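Local coordinates for cobalamin (Vitamin B12) biosynthesis CbiX protein (Marinobacter aquaeolei, PDB 3LYH) that is probably a lyase of the CbiX family, related to the chelatases, with a putative metal-binding role in cobalamin (vitamin B12) biosynthesis, at residues Leu10-Ser15 / Ala38-Met43; Phe65-Leu70 / Val95-Ala100. All coordinates share one frame; numbering follows the deposited sequence. Where two conformers were deposited one is given.

Contact 1 (Leu10-Ser15 / Ala38-Met43)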
ATOM      1  N   LEU B  10       5.336 -11.285   6.260  1.00  9.23           N
ATOM      2  CA  LEU B  10       4.741 -10.138   5.545  1.00  8.43           C
ATOM      3  C   LEU B  10       3.677 -10.706   4.665  1.00 11.25           C
ATOM      4  O   LEU B  10       3.991 -11.502   3.787  1.00 13.47           O
ATOM      5  CB  LEU B  10       5.754  -9.348   4.734  1.00  8.81           C
ATOM      6  CG  LEU B  10       6.935  -8.783   5.499  1.00 11.61           C
ATOM      7  CD1 LEU B  10       7.921  -8.005   4.618  1.00 14.35           C
ATOM      8  CD2 LEU B  10       6.514  -7.971   6.669  1.00 22.96           C
ATOM      9  N   LEU B  11       2.418 -10.334   4.904  1.00  9.95           N
ATOM     10  CA  LEU B  11       1.283 -10.981   4.236  1.00  8.75           C
ATOM     11  C   LEU B  11       0.671 -10.090   3.188  1.00  8.99           C
ATOM     12  O   LEU B  11       0.171  -9.029   3.510  1.00 13.34           O
ATOM     13  CB  LEU B  11       0.205 -11.439   5.215  1.00 10.03           C
ATOM     14  CG  LEU B  11      -0.924 -12.294   4.616  1.00 14.68           C
ATOM     15  CD1 LEU B  11      -0.384 -13.587   4.140  1.00 12.99           C
ATOM     16  CD2 LEU B  11      -2.043 -12.510   5.668  1.00 15.56           C
ATOM     17  N   ALA B  12       0.690 -10.593   1.930  1.00 11.82           N
ATOM     18  CA  ALA B  12       0.102  -9.854   0.768  1.00 13.94           C
ATOM     19  C   ALA B  12      -1.091 -10.638   0.171  1.00 14.76           C
ATOM     20  O   ALA B  12      -1.183 -11.836   0.375  1.00 15.25           O
ATOM     21  CB  ALA B  12       1.210  -9.641  -0.331  1.00 13.28           C
ATOM     22  N   HIS B  13      -2.000 -10.001  -0.577  1.00 15.58           N
ATOM     23  CA  HIS B  13      -2.796 -10.780  -1.596  1.00 17.59           C
ATOM     24  C   HIS B  13      -1.927 -11.256  -2.724  1.00 16.52           C
ATOM     25  O   HIS B  13      -1.081 -10.498  -3.210  1.00 21.52           O
ATOM     26  CB  HIS B  13      -3.880  -9.913  -2.253  1.00 21.41           C
ATOM     27  CG  HIS B  13      -5.152  -9.850  -1.497  1.00 18.86           C
ATOM     28  ND1 HIS B  13      -5.776 -10.974  -1.000  1.00 26.17           N
ATOM     29  CD2 HIS B  13      -5.930  -8.796  -1.147  1.00 24.44           C
ATOM     30  CE1 HIS B  13      -6.868 -10.614  -0.348  1.00 29.36           C
ATOM     31  NE2 HIS B  13      -6.983  -9.298  -0.422  1.00 31.38           N
ATOM     32  N   GLY B  14      -2.178 -12.470  -3.207  1.00 16.39           N
ATOM     33  CA  GLY B  14      -1.487 -13.015  -4.374  1.00 17.67           C
ATOM     34  C   GLY B  14      -2.282 -12.780  -5.646  1.00 17.18           C
ATOM     35  O   GLY B  14      -3.387 -12.253  -5.628  1.00 23.97           O
ATOM     36  N   SER B  15      -1.714 -13.228  -6.745  1.00 19.97           N
ATOM     37  CA  SER B  15      -2.298 -13.000  -8.039  1.00 15.76           C
ATOM     38  C   SER B  15      -1.534 -13.893  -8.951  1.00 19.09           C
ATOM     39  O   SER B  15      -0.380 -14.256  -8.663  1.00 22.35           O
ATOM     40  CB  SER B  15      -2.142 -11.527  -8.434  1.00 21.38           C
ATOM     41  OG  SER B  15      -2.711 -11.285  -9.719  1.00 19.10           O
ATOM     42  N   ALA B  38      12.403 -13.532   8.485  1.00 11.30           N
ATOM     43  CA  ALA B  38      11.339 -12.731   7.887  1.00 12.00           C
ATOM     44  C   ALA B  38      11.087 -13.217   6.454  1.00 11.55           C
ATOM     45  O   ALA B  38      12.018 -13.521   5.742  1.00 14.42           O
ATOM     46  CB  ALA B  38      11.673 -11.188   7.983  1.00 12.36           C
ATOM     47  N   ALA B  39       9.801 -13.337   6.084  1.00 10.07           N
ATOM     48  CA  ALA B  39       9.439 -13.887   4.766  1.00 11.58           C
ATOM     49  C   ALA B  39       8.135 -13.271   4.289  1.00 11.22           C
ATOM     50  O   ALA B  39       7.291 -12.876   5.125  1.00 13.51           O
ATOM     51  CB  ALA B  39       9.303 -15.389   4.851  1.00 12.62           C
ATOM     52  N   ILE B  40       7.987 -13.173   2.985  1.00 11.48           N
ATOM     53  CA  ILE B  40       6.676 -12.786   2.419  1.00 12.45           C
ATOM     54  C   ILE B  40       5.850 -14.053   2.204  1.00 11.45           C
ATOM     55  O   ILE B  40       6.403 -15.126   1.907  1.00 14.10           O
ATOM     56  CB  ILE B  40       6.779 -12.014   1.066  1.00 11.64           C
ATOM     57  CG1 ILE B  40       5.432 -11.434   0.680  1.00 14.05           C
ATOM     58  CG2 ILE B  40       7.409 -12.900  -0.077  1.00 14.62           C
ATOM     59  CD1 ILE B  40       5.465 -10.398  -0.404  1.00 14.93           C
ATOM     60  N   ALA B  41       4.539 -13.919   2.414  1.00 10.98           N
ATOM     61  CA  ALA B  41       3.594 -14.976   2.085  1.00 10.30           C
ATOM     62  C   ALA B  41       2.368 -14.316   1.467  1.00 11.95           C
ATOM     63  O   ALA B  41       2.090 -13.121   1.680  1.00 10.68           O
ATOM     64  CB  ALA B  41       3.205 -15.826   3.317  1.00 10.53           C
ATOM     65  N   TYR B  42       1.655 -15.112   0.670  1.00 13.60           N
ATOM     66  CA  TYR B  42       0.486 -14.668  -0.046  1.00 13.35           C
ATOM     67  C   TYR B  42      -0.766 -15.417   0.465  1.00 13.71           C
ATOM     68  O   TYR B  42      -0.755 -16.623   0.652  1.00 14.49           O
ATOM     69  CB  TYR B  42       0.649 -14.947  -1.538  1.00 13.26           C
ATOM     70  CG  TYR B  42       1.781 -14.163  -2.159  1.00 11.15           C
ATOM     71  CD1 TYR B  42       1.598 -12.839  -2.478  1.00 13.51           C
ATOM     72  CD2 TYR B  42       3.004 -14.763  -2.449  1.00 18.44           C
ATOM     73  CE1 TYR B  42       2.632 -12.098  -3.052  1.00 16.37           C
ATOM     74  CE2 TYR B  42       4.050 -14.033  -3.036  1.00 15.77           C
ATOM     75  CZ  TYR B  42       3.838 -12.707  -3.330  1.00 22.21           C
ATOM     76  OH  TYR B  42       4.825 -11.960  -3.903  1.00 27.41           O
HETATM   77  N   MSE B  43      -1.817 -14.654   0.683  1.00 14.46           N
HETATM   78  CA  MSE B  43      -3.102 -15.157   1.182  0.50 16.23           C
HETATM   79  C   MSE B  43      -3.704 -16.203   0.220  1.00 17.40           C
HETATM   80  O   MSE B  43      -4.291 -17.176   0.659  1.00 16.71           O
HETATM   81  CB  MSE B  43      -4.050 -13.963   1.404  0.50 16.44           C
HETATM   82  CG  MSE B  43      -5.298 -14.188   2.297  0.50 15.75           C
HETATM   83 SE   MSE B  43      -6.192 -12.498   2.648  0.38 17.91          SE
HETATM   84  CE  MSE B  43      -4.556 -11.597   2.589  0.50  2.56           C
TER
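Leu10-Ala12 and Ala38-Tyr42 run alongside each other as neighbouring parallel strands, with Leu10 paired to Ile40, Leu11 to Ala41 and Ala12 to Tyr42; with helix 18-34 between them they form a beta-alpha-beta unit. Backbone N-H groups reach across in alternation, from Leu10 N to Ala39 O (2.8 Å) at one end to Met43 N and Ala12 O (2.9 Å) at the other, where the donor lies nearly along the C=O axis. The buried part gathers round the Tyr42 ring. Gly14, with no side chain, comes close alongside Tyr42, its CA 3.6 Å from Tyr42 CD1, while His13 O meets the edge of the same ring. The small methyl of Ala12 meets the ring obliquely, CB 3.9 Å from CD1 of Tyr42. The far end of the ring is tied by Tyr42 OH to Glu25, so an aromatic residue with a polar tip suits this buried place. On the opposite face of the sheet, Leu11 has CG anti to the backbone N (chi1 -172°), which carries CD1 toward the second strand, to 3.5 Å from Ala41 O; the small Ala41 lets it come in. The more open part is the pair His13 and Met43, a selenomethionine, both partly exposed. Their side chains lie side by side; Met43 bends at chi3, and SE approaches His13 CE1 obliquely at 3.6 Å. The ring is steadied by Glu44, which accepts from ND1 and also from Gly14 N and could make the imidazole more basic. Helix 18-34 covers the Leu10, Ala12, Ile40 and Tyr42 face, helix 50-59 packs on Leu11 and Ala41, and strand 64-69 flanks Leu11 along the other edge of strand 6-12.

Contact 2 (Phe65-Leu70 / Val95-Ala100)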
ATOM      1  N   PHE B  65       5.205 -16.408  15.802  1.00 14.97           N
ATOM      2  CA  PHE B  65       5.078 -15.685  14.547  1.00 13.15           C
ATOM      3  C   PHE B  65       4.346 -14.383  14.779  1.00 14.57           C
ATOM      4  O   PHE B  65       3.526 -14.297  15.687  1.00 14.26           O
ATOM      5  CB  PHE B  65       4.271 -16.513  13.524  1.00 13.87           C
ATOM      6  CG  PHE B  65       4.921 -17.814  13.160  1.00 10.86           C
ATOM      7  CD1 PHE B  65       4.824 -18.912  14.019  1.00 14.69           C
ATOM      8  CD2 PHE B  65       5.549 -17.991  11.932  1.00 11.80           C
ATOM      9  CE1 PHE B  65       5.450 -20.136  13.691  1.00 17.55           C
ATOM     10  CE2 PHE B  65       6.151 -19.184  11.583  1.00 12.49           C
ATOM     11  CZ  PHE B  65       6.094 -20.283  12.458  1.00 15.34           C
ATOM     12  N   THR B  66       4.628 -13.402  13.932  1.00 13.35           N
ATOM     13  CA  THR B  66       3.822 -12.186  13.820  1.00 11.87           C
ATOM     14  C   THR B  66       3.581 -11.968  12.331  1.00 12.52           C
ATOM     15  O   THR B  66       4.525 -11.917  11.557  1.00 14.28           O
ATOM     16  CB  THR B  66       4.477 -10.956  14.461  1.00 16.52           C
ATOM     17  OG1 THR B  66       4.645 -11.220  15.872  1.00 18.05           O
ATOM     18  CG2 THR B  66       3.639  -9.677  14.260  1.00 16.81           C
ATOM     19  N   VAL B  67       2.305 -11.923  11.976  1.00 12.97           N
ATOM     20  CA  VAL B  67       1.833 -11.556  10.624  1.00 11.79           C
ATOM     21  C   VAL B  67       1.658 -10.071  10.547  1.00 11.77           C
ATOM     22  O   VAL B  67       0.887  -9.487  11.332  1.00 12.87           O
ATOM     23  CB  VAL B  67       0.525 -12.285  10.286  1.00 13.89           C
ATOM     24  CG1 VAL B  67      -0.037 -11.826   8.946  1.00 13.09           C
ATOM     25  CG2 VAL B  67       0.753 -13.826  10.245  1.00 13.65           C
ATOM     26  N   VAL B  68       2.400  -9.465   9.624  1.00 12.16           N
ATOM     27  CA  VAL B  68       2.335  -8.008   9.330  1.00 11.26           C
ATOM     28  C   VAL B  68       1.645  -7.882   7.943  1.00  8.89           C
ATOM     29  O   VAL B  68       2.276  -8.177   6.907  1.00 10.20           O
ATOM     30  CB  VAL B  68       3.714  -7.344   9.268  1.00 10.51           C
ATOM     31  CG1 VAL B  68       3.588  -5.843   8.971  1.00 10.81           C
ATOM     32  CG2 VAL B  68       4.494  -7.542  10.578  1.00 15.71           C
ATOM     33  N   PRO B  69       0.351  -7.459   7.935  1.00  8.43           N
ATOM     34  CA  PRO B  69      -0.333  -7.321   6.638  1.00 10.48           C
ATOM     35  C   PRO B  69       0.227  -6.209   5.769  1.00 12.15           C
ATOM     36  O   PRO B  69       0.298  -5.058   6.190  1.00 10.54           O
ATOM     37  CB  PRO B  69      -1.789  -7.085   7.018  1.00 11.74           C
ATOM     38  CG  PRO B  69      -1.924  -7.535   8.407  1.00 14.38           C
ATOM     39  CD  PRO B  69      -0.582  -7.213   9.031  1.00 12.48           C
ATOM     40  N   LEU B  70       0.622  -6.535   4.543  1.00 11.31           N
ATOM     41  CA  LEU B  70       1.134  -5.571   3.562  1.00 11.81           C
ATOM     42  C   LEU B  70      -0.051  -4.961   2.803  1.00 12.46           C
ATOM     43  O   LEU B  70      -0.295  -5.208   1.600  1.00 11.56           O
ATOM     44  CB  LEU B  70       2.129  -6.185   2.583  1.00 14.41           C
ATOM     45  CG  LEU B  70       3.445  -6.645   3.154  1.00 15.68           C
ATOM     46  CD1 LEU B  70       4.370  -7.136   2.036  1.00 16.15           C
ATOM     47  CD2 LEU B  70       4.123  -5.577   4.050  1.00 18.61           C
ATOM     48  N   VAL B  95       1.428 -23.660  16.829  1.00 17.26           N
ATOM     49  CA  VAL B  95       2.198 -22.425  16.966  1.00 17.20           C
ATOM     50  C   VAL B  95       1.297 -21.291  17.445  1.00 15.40           C
ATOM     51  O   VAL B  95       0.072 -21.453  17.482  1.00 15.61           O
ATOM     52  CB  VAL B  95       2.867 -22.041  15.625  1.00 16.02           C
ATOM     53  CG1 VAL B  95       3.911 -23.146  15.224  1.00 19.24           C
ATOM     54  CG2 VAL B  95       1.843 -21.860  14.524  1.00 17.46           C
ATOM     55  N   THR B  96       1.947 -20.197  17.834  1.00 14.81           N
ATOM     56  CA  THR B  96       1.334 -18.939  18.279  1.00 16.30           C
ATOM     57  C   THR B  96       1.643 -17.862  17.220  1.00 14.18           C
ATOM     58  O   THR B  96       2.811 -17.634  16.882  1.00 14.42           O
ATOM     59  CB  THR B  96       1.854 -18.504  19.643  1.00 21.68           C
ATOM     60  OG1 THR B  96       1.616 -19.564  20.578  1.00 23.87           O
ATOM     61  CG2 THR B  96       1.128 -17.235  20.156  1.00 23.34           C
ATOM     62  N   ILE B  97       0.592 -17.244  16.690  1.00 14.24           N
ATOM     63  CA  ILE B  97       0.707 -16.238  15.631  1.00 12.78           C
ATOM     64  C   ILE B  97      -0.072 -14.995  16.028  1.00 16.11           C
ATOM     65  O   ILE B  97      -1.297 -15.058  16.143  1.00 16.97           O
ATOM     66  CB  ILE B  97       0.177 -16.762  14.271  1.00 12.94           C
ATOM     67  CG1 ILE B  97       0.757 -18.124  13.935  1.00 12.78           C
ATOM     68  CG2 ILE B  97       0.350 -15.713  13.110  1.00 12.40           C
ATOM     69  CD1 ILE B  97       0.033 -18.842  12.756  1.00 15.80           C
ATOM     70  N   ARG B  98       0.650 -13.891  16.244  1.00 13.45           N
ATOM     71  CA  ARG B  98       0.049 -12.597  16.473  1.00 15.48           C
ATOM     72  C   ARG B  98      -0.262 -11.962  15.124  1.00 15.00           C
ATOM     73  O   ARG B  98       0.529 -12.057  14.208  1.00 13.82           O
ATOM     74  CB  ARG B  98       0.987 -11.695  17.248  1.00 16.49           C
ATOM     75  CG  ARG B  98       0.403 -10.344  17.537  1.00 18.18           C
ATOM     76  CD  ARG B  98       1.205  -9.559  18.591  1.00 22.70           C
ATOM     77  NE  ARG B  98       2.431  -8.953  18.081  1.00 29.54           N
ATOM     78  CZ  ARG B  98       2.499  -7.789  17.413  1.00 29.20           C
ATOM     79  NH1 ARG B  98       1.398  -7.073  17.136  1.00 25.46           N
ATOM     80  NH2 ARG B  98       3.683  -7.334  17.023  1.00 28.43           N
ATOM     81  N   LEU B  99      -1.405 -11.302  15.034  1.00 13.46           N
ATOM     82  CA  LEU B  99      -1.798 -10.552  13.848  1.00 13.40           C
ATOM     83  C   LEU B  99      -1.579  -9.069  14.148  1.00 15.68           C
ATOM     84  O   LEU B  99      -2.275  -8.483  14.981  1.00 14.46           O
ATOM     85  CB  LEU B  99      -3.263 -10.873  13.514  1.00 14.86           C
ATOM     86  CG  LEU B  99      -3.901 -10.044  12.397  1.00 16.57           C
ATOM     87  CD1 LEU B  99      -3.044 -10.206  11.137  1.00 13.39           C
ATOM     88  CD2 LEU B  99      -5.339 -10.404  12.171  1.00 19.43           C
ATOM     89  N   ALA B 100      -0.552  -8.476  13.536  1.00 14.01           N
ATOM     90  CA  ALA B 100      -0.291  -7.053  13.658  1.00 15.30           C
ATOM     91  C   ALA B 100      -1.292  -6.240  12.843  1.00 13.17           C
ATOM     92  O   ALA B 100      -1.954  -6.783  11.945  1.00 13.27           O
ATOM     93  CB  ALA B 100       1.143  -6.760  13.211  1.00 13.97           C
TER
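With CG anti to its carbonyl carbon (chi1 -62°), Phe65 sets its ring beside the start of the second strand, while Arg98, with CG anti to the backbone N (chi1 -179°) and the chain bent at chi3 (78°), folds its guanidinium back beside Thr66. The Phe65 ring takes Thr96 O at its edge, in plane, and sets CE1 3.7 Å from Val95 CG1; a broad apolar ring here can span from Val95 to Ile97. Farther along the same face the branched side chains interlock. Val67 CG2 presses on Ile97 CG2 at 3.5 Å, tighter than usual van der Waals contact, and Val67 CG1 meets Leu99 CD1 at 4.1 Å. Beta-branched residues suit such extended strands, being stiff and filling the space near the backbone.

On the other face Thr66 pairs with Arg98. Thr66 CG2 lies over one face of the guanidinium, toward its rim, and is 3.6 Å from NH2. The polar ends look elsewhere: Thr66 OG1 is hydrogen-bonded to His6 of its own chain and to Ser124 of the second subunit, and Arg98 NH2 also bonds that Ser124 and forms a salt bridge to Glu120 of the second subunit.

At the strand end, Ala100 is small enough to tuck its CB 3.3 Å from Val67 O. The parallel backbone ladder includes Val67 N to Arg98 O (2.9 Å), nearly along the C=O axis, and Arg98 N to Phe65 O (3.0 Å), whose donor stands above the carbonyl plane.

Strands 64-69 and 96-99, joined through helix 78-93, form a beta-alpha-beta crossover at the sheet edge, with strand 6-12 beyond strand 64-69. Helices 50-59 and 78-93 cover the Phe65, Ile97 and Leu99 face; the Thr66 and Arg98 face lies at the subunit interface.

In the fold
From the N terminus, strand 6-12 leads through helix 18-34 into strand 38-42, and contact 1 closes that beta-alpha-beta unit. The chain then passes helix 50-59 to strand 64-69 on the far side of strand 6-12; contact 2 closes the following beta-alpha-beta crossover, through helix 78-93 to strand 96-99. The two contacts follow in series, neither nested nor crossed. Space joins what sequence separates: strands 6-12 and 64-69 are central neighbours in the four-stranded parallel sheet, probably hydrogen-bonded from Leu11 N to Val68 O and from Leu70 N to Leu11 O. Contact 1 thus adds one outer strand, contact 2 the other, completing the order 38-42, 6-12, 64-69, 96-99.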